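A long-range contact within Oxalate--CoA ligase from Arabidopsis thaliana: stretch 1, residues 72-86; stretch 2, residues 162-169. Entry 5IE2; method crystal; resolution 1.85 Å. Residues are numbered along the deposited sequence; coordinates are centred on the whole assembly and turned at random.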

# COMPACT_ATOMS: atom_id res chain seq x y z
N MET A 72 13.27 3.26 13.57
CA MET A 72 14.20 2.16 13.25
C MET A 72 14.23 1.81 11.76
O MET A 72 15.28 1.45 11.22
N PHE A 73 13.09 1.94 11.08
CA PHE A 73 13.06 1.77 9.61
C PHE A 73 14.06 2.72 8.93
O PHE A 73 14.91 2.29 8.10
N LEU A 74 13.97 3.99 9.32
CA LEU A 74 14.85 4.98 8.67
C LEU A 74 16.30 4.86 9.16
O LEU A 74 17.22 5.21 8.41
N ALA A 75 16.50 4.40 10.42
CA ALA A 75 17.88 4.20 10.94
C ALA A 75 18.56 3.05 10.21
O ALA A 75 19.75 3.11 9.89
N VAL A 76 17.81 1.98 9.95
CA VAL A 76 18.35 0.83 9.20
C VAL A 76 18.80 1.36 7.83
O VAL A 76 19.96 1.06 7.37
N ILE A 77 17.91 2.07 7.15
CA ILE A 77 18.34 2.50 5.80
C ILE A 77 19.49 3.49 5.80
O ILE A 77 20.41 3.46 4.95
N ARG A 78 19.47 4.37 6.79
CA ARG A 78 20.58 5.33 6.98
C ARG A 78 21.92 4.64 7.18
O ARG A 78 22.96 5.12 6.67
N ALA A 79 21.91 3.49 7.87
CA ALA A 79 23.14 2.74 8.12
C ALA A 79 23.58 1.90 6.89
O ALA A 79 24.47 1.06 6.99
N ARG A 80 22.94 2.17 5.75
CA ARG A 80 23.19 1.49 4.45
C ARG A 80 22.76 0.04 4.46
O ARG A 80 23.22 -0.75 3.65
N ALA A 81 21.84 -0.30 5.36
CA ALA A 81 21.31 -1.64 5.41
C ALA A 81 19.94 -1.65 4.77
O ALA A 81 19.40 -0.59 4.43
N THR A 82 19.39 -2.85 4.60
CA THR A 82 18.09 -3.03 3.94
C THR A 82 17.04 -3.38 5.00
O THR A 82 17.26 -4.35 5.72
N ALA A 83 15.95 -2.61 5.07
CA ALA A 83 14.86 -2.90 6.04
C ALA A 83 13.91 -3.95 5.46
O ALA A 83 13.50 -3.80 4.31
N ALA A 84 13.56 -4.98 6.26
CA ALA A 84 12.60 -6.01 5.85
C ALA A 84 11.46 -6.00 6.89
O ALA A 84 11.48 -6.79 7.85
N PRO A 85 10.48 -5.12 6.70
CA PRO A 85 9.31 -5.06 7.61
C PRO A 85 8.46 -6.31 7.41
O PRO A 85 8.25 -6.77 6.28
N LEU A 86 7.99 -6.90 8.51
CA LEU A 86 7.22 -8.14 8.46
C LEU A 86 5.93 -7.97 9.27
O LEU A 86 5.93 -7.28 10.30
N ASP A 162 22.21 3.25 -5.32
CA ASP A 162 21.97 1.85 -5.63
C ASP A 162 22.05 0.94 -4.42
O ASP A 162 21.95 -0.27 -4.56
N ASP A 163 22.22 1.51 -3.22
CA ASP A 163 22.15 0.69 -1.98
C ASP A 163 20.77 0.06 -1.82
O ASP A 163 19.77 0.74 -2.02
N GLY A 164 20.71 -1.20 -1.38
CA GLY A 164 19.39 -1.75 -1.05
C GLY A 164 18.84 -0.99 0.14
O GLY A 164 19.58 -0.54 1.00
N ALA A 165 17.51 -0.83 0.20
CA ALA A 165 16.93 -0.12 1.31
C ALA A 165 15.70 -0.83 1.87
O ALA A 165 15.40 -0.71 3.06
N LEU A 166 14.96 -1.54 1.00
CA LEU A 166 13.65 -2.09 1.44
C LEU A 166 13.49 -3.43 0.75
O LEU A 166 13.86 -3.56 -0.42
N PHE A 167 13.07 -4.44 1.49
CA PHE A 167 12.85 -5.75 0.90
C PHE A 167 11.47 -6.17 1.37
O PHE A 167 11.24 -6.15 2.58
N LEU A 168 10.59 -6.51 0.42
CA LEU A 168 9.17 -6.87 0.66
C LEU A 168 8.83 -8.08 -0.19
O LEU A 168 9.55 -8.41 -1.13
N HIS A 169 7.73 -8.74 0.16
CA HIS A 169 7.14 -9.76 -0.70
C HIS A 169 5.83 -9.22 -1.22
O HIS A 169 5.21 -8.35 -0.61

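Along the helix, Met 72, Leu 74 and Ala 75 stay clear of stretch 2, and the first rule is that reach matters more than aim. Phe 73 leaves its backbone sideways, but a t rotamer (chi1 178°) brings the ring closer, and Leu 166 CD1 meets the ring edge at Phe 73 CE1, 3.8 Å away. One turn later Ile 77, in the m,t rotamer, does the same: its CG2 lies 4.0 Å from Ala 165 CB, and its CG1 sits 3.2 Å from Ala 165 O. The small alanine points away overall, yet its CB still makes contact.

After the helix, Arg 80 takes positive phi (68°) and extends its side chain (m,t,p) to Asp 163, whose CB points toward stretch 1. The salt bridge is two-pronged and nearly linear: Arg 80 NE to Asp 163 OD2 and Arg 80 NH2 to Asp 163 OD1, each 3.0 Å, with the carboxylate at the guanidinium edge.

Thr 82 (m) turns its two branches to different uses. Its CG2 packs 3.9 Å from Phe 167 CB, while its OG1 donates to water 3 (3.1 Å), which in turn donates to Arg 80 O and Gly 164 O, both at 2.7 Å. Glycine suits this spot: an ideal CB on Gly 164 would fall 2.7 Å from Thr 82 OG1, a clash.

Ala 83 contributes mainly backbone, its N donating to Ala 165 O (2.8 Å) and its O accepting from Phe 167 N (2.9 Å), so the strands run roughly parallel. Ala 84 adds a CA-H...O contact, CA to Phe 167 O at 3.5 Å.

Pro 85 closes the apolar packing: its CD lies 3.6 Å from Leu 166 CD1 (t,p) and its CG 3.9 Å from Leu 168 CD2 (m,t). Water 4 donates to Pro 85 O (2.9 Å) and Phe 167 O (2.8 Å), joining the two backbones.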

# COMPACT_ATOMS: atom_id res chain seq x y z
CB MET A 72 13.87 0.90 14.06
CG MET A 72 14.21 1.05 15.62
SD MET A 72 15.79 1.94 15.93
CE MET A 72 17.02 0.79 15.24
CB PHE A 73 11.65 2.01 9.07
CG PHE A 73 11.55 1.89 7.57
CD1 PHE A 73 11.38 0.62 6.99
CD2 PHE A 73 11.63 3.00 6.76
CE1 PHE A 73 11.28 0.49 5.58
CE2 PHE A 73 11.54 2.89 5.36
CZ PHE A 73 11.38 1.62 4.78
CB LEU A 74 14.33 6.40 8.94
CG LEU A 74 13.01 6.63 8.17
CD1 LEU A 74 12.33 7.95 8.54
CD2 LEU A 74 13.24 6.58 6.57
CB ALA A 75 17.89 3.93 12.46
CB VAL A 76 17.32 -0.32 9.05
CG1 VAL A 76 17.76 -1.32 7.93
CG2 VAL A 76 17.16 -1.04 10.44
CB ILE A 77 17.11 3.06 5.12
CG1 ILE A 77 16.18 1.88 4.85
CG2 ILE A 77 17.42 3.80 3.92
CD1 ILE A 77 14.85 2.34 4.39
CB ARG A 78 20.25 6.24 8.21
CG ARG A 78 21.39 7.24 8.54
CD ARG A 78 21.62 8.27 7.38
NE ARG A 78 22.62 9.23 7.87
CZ ARG A 78 23.83 9.43 7.35
NH1 ARG A 78 24.22 8.80 6.25
NH2 ARG A 78 24.66 10.28 7.94
CB ALA A 79 22.96 1.83 9.34
CB ARG A 80 24.71 1.57 4.02
CG ARG A 80 25.23 3.03 3.89
CD ARG A 80 26.65 3.03 3.24
NE ARG A 80 26.60 2.47 1.87
CZ ARG A 80 27.65 1.96 1.23
NH1 ARG A 80 28.83 1.90 1.84
NH2 ARG A 80 27.50 1.46 -0.01
CB ALA A 81 21.23 -2.12 6.89
CB THR A 82 18.16 -4.19 2.88
OG1 THR A 82 19.13 -3.83 1.87
CG2 THR A 82 16.80 -4.38 2.19
CB ALA A 83 14.11 -1.65 6.34
CB ALA A 84 13.30 -7.38 5.79
CB PRO A 85 8.58 -3.79 7.17
CG PRO A 85 9.19 -3.38 5.86
CD PRO A 85 10.47 -4.06 5.66
CB LEU A 86 8.04 -9.31 9.02
CG LEU A 86 9.31 -9.66 8.21
CD1 LEU A 86 10.07 -10.78 8.93
CD2 LEU A 86 8.95 -10.09 6.78
CB ASP A 162 22.94 1.36 -6.72
CG ASP A 162 24.35 1.13 -6.21
OD1 ASP A 162 25.00 0.13 -6.64
OD2 ASP A 162 24.84 1.96 -5.42
CB ASP A 163 22.39 1.53 -0.70
CG ASP A 163 23.82 1.90 -0.49
OD1 ASP A 163 24.69 1.26 -1.11
OD2 ASP A 163 24.06 2.83 0.31
CB ALA A 165 16.52 1.34 0.85
CB LEU A 166 12.52 -1.12 1.08
CG LEU A 166 11.10 -1.64 1.25
CD1 LEU A 166 10.92 -2.00 2.73
CD2 LEU A 166 10.08 -0.57 0.83
CB PHE A 167 13.89 -6.77 1.34
CG PHE A 167 13.67 -8.15 0.75
CD1 PHE A 167 14.06 -8.42 -0.54
CD2 PHE A 167 13.06 -9.15 1.49
CE1 PHE A 167 13.85 -9.70 -1.11
CE2 PHE A 167 12.84 -10.45 0.93
CZ PHE A 167 13.25 -10.71 -0.33
CB LEU A 168 8.22 -5.72 0.25
CG LEU A 168 8.37 -4.48 1.10
CD1 LEU A 168 7.59 -3.34 0.51
CD2 LEU A 168 7.89 -4.82 2.49
CB HIS A 169 6.91 -11.07 0.04
CG HIS A 169 8.12 -11.94 0.08
ND1 HIS A 169 9.12 -11.80 1.02
CD2 HIS A 169 8.53 -12.94 -0.76
CE1 HIS A 169 10.07 -12.70 0.79
NE2 HIS A 169 9.73 -13.40 -0.28
O HOH W 1 22.07 3.60 1.88
O HOH W 2 20.17 1.78 2.45
O HOH W 3 21.65 -2.11 1.89
O HOH W 4 9.96 -7.96 4.29